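Local coordinates for malate dehydrogenase (Porphyromonas gingivalis, PDB 3FI9) that catalyses the reversible oxidation of malate to oxaloacetate, probably with NAD as the redox cofactor, at the interface of chains A and B. Residues are numbered along the deposited sequence; one frame, centred on the assembly and turned at random. Chains: chain A/B, Malate dehydrogenase.

The interface of chains A and B. Residues chain A 52, 55-56; chain B 160-161, 164, 227.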
# COMPACT_ATOMS: atom_id res chain seq x y z
N GLU A 52 10.88 5.40 -7.93
CA GLU A 52 10.76 4.64 -9.18
C GLU A 52 9.52 3.75 -9.09
O GLU A 52 8.72 3.71 -10.01
CB GLU A 52 12.01 3.80 -9.47
CG GLU A 52 13.28 4.63 -9.81
CD GLU A 52 13.18 5.47 -11.11
OE1 GLU A 52 12.13 6.06 -11.43
OE2 GLU A 52 14.21 5.57 -11.82
N ARG A 55 6.36 5.97 -9.38
CA ARG A 55 6.23 6.38 -10.77
C ARG A 55 5.66 5.26 -11.66
O ARG A 55 4.88 5.52 -12.56
CB ARG A 55 7.59 6.82 -11.30
CG ARG A 55 8.02 8.18 -10.80
CD ARG A 55 9.52 8.29 -11.00
NE ARG A 55 10.00 9.64 -10.73
CZ ARG A 55 11.29 10.02 -10.83
NH1 ARG A 55 12.22 9.13 -11.10
NH2 ARG A 55 11.66 11.28 -10.59
N HIS A 56 6.09 4.04 -11.44
CA HIS A 56 5.64 2.90 -12.24
C HIS A 56 4.20 2.43 -11.94
O HIS A 56 3.67 1.57 -12.66
CB HIS A 56 6.63 1.74 -12.05
CG HIS A 56 8.06 2.09 -12.39
ND1 HIS A 56 9.12 1.28 -12.04
CD2 HIS A 56 8.60 3.16 -13.03
CE1 HIS A 56 10.25 1.84 -12.44
NE2 HIS A 56 9.95 2.99 -13.04
N SER B 160 7.45 6.70 -17.54
CA SER B 160 8.29 7.35 -16.53
C SER B 160 9.67 7.77 -17.06
O SER B 160 10.11 8.91 -16.84
CB SER B 160 8.45 6.40 -15.33
OG SER B 160 9.41 6.89 -14.40
N GLU B 161 10.33 6.87 -17.78
CA GLU B 161 11.65 7.18 -18.34
C GLU B 161 11.54 8.30 -19.39
O GLU B 161 12.40 9.17 -19.43
CB GLU B 161 12.34 5.93 -18.91
CG GLU B 161 12.63 4.78 -17.89
CD GLU B 161 13.61 5.14 -16.78
OE1 GLU B 161 14.59 5.90 -17.01
OE2 GLU B 161 13.43 4.61 -15.66
N LYS B 164 10.99 11.57 -17.41
CA LYS B 164 12.30 11.94 -16.82
C LYS B 164 13.24 12.59 -17.85
O LYS B 164 13.89 13.62 -17.57
CB LYS B 164 12.97 10.72 -16.23
CG LYS B 164 12.40 10.29 -14.85
CD LYS B 164 12.76 8.85 -14.52
CE LYS B 164 14.26 8.65 -14.30
NZ LYS B 164 14.56 7.22 -14.03
N ASN B 227 16.89 -2.66 -11.78
CA ASN B 227 17.14 -1.36 -11.18
C ASN B 227 16.44 -1.24 -9.82
O ASN B 227 17.05 -0.78 -8.86
CB ASN B 227 16.72 -0.23 -12.14
CG ASN B 227 17.07 1.17 -11.63
OD1 ASN B 227 18.23 1.49 -11.35
ND2 ASN B 227 16.08 2.03 -11.59
O HOH W 1 11.42 5.18 -14.14
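B:Lys164 and A:Glu52 form a salt bridge between two helices of the lactate/malate dehydrogenase fold. Helix 44-57 of the NAD-binding domain of chain A faces helix 153-166 of the C-terminal domain of chain B. The two-fold symmetric pairing repeats the contact with the chains exchanged, as expected of the dimer common in this family. The ammonium NZ of B:Lys164 donates to carboxylate OE2 of A:Glu52 at 2.8 Å, on the syn lone pair. The lysine chain turns about its CG-CD bond (chi3 67°), which brings its end toward the glutamate. Its NZ also bonds weakly to the B:Glu161 carboxylate. This lysine probably offsets the like charges of A:Glu52 and B:Glu161, whose OE2 atoms lie 4.0 Å apart. NH1 of A:Arg55, on the same helix as A:Glu52, donates a hydrogen bond to the other glutamate oxygen, OE1, at 3.1 Å, within a salt bridge. This OE1 sits in the guanidinium plane but is met from above the carboxylate plane. The aliphatic part of B:Lys164 crosses the arginine at about a right angle, with CG over one guanidinium face, toward the rim. Water 1 joins the helices. It bonds to OE1 of A:Glu52, to NE2 of A:His56 at 2.9 Å, to the hydroxyl OG of B:Ser160 at 2.6 Å and to OE2 of B:Glu161. The water lies in the imidazole plane. CB of B:Ser160 meets the same ring at its edge, 4.0 Å from CD2 of A:His56.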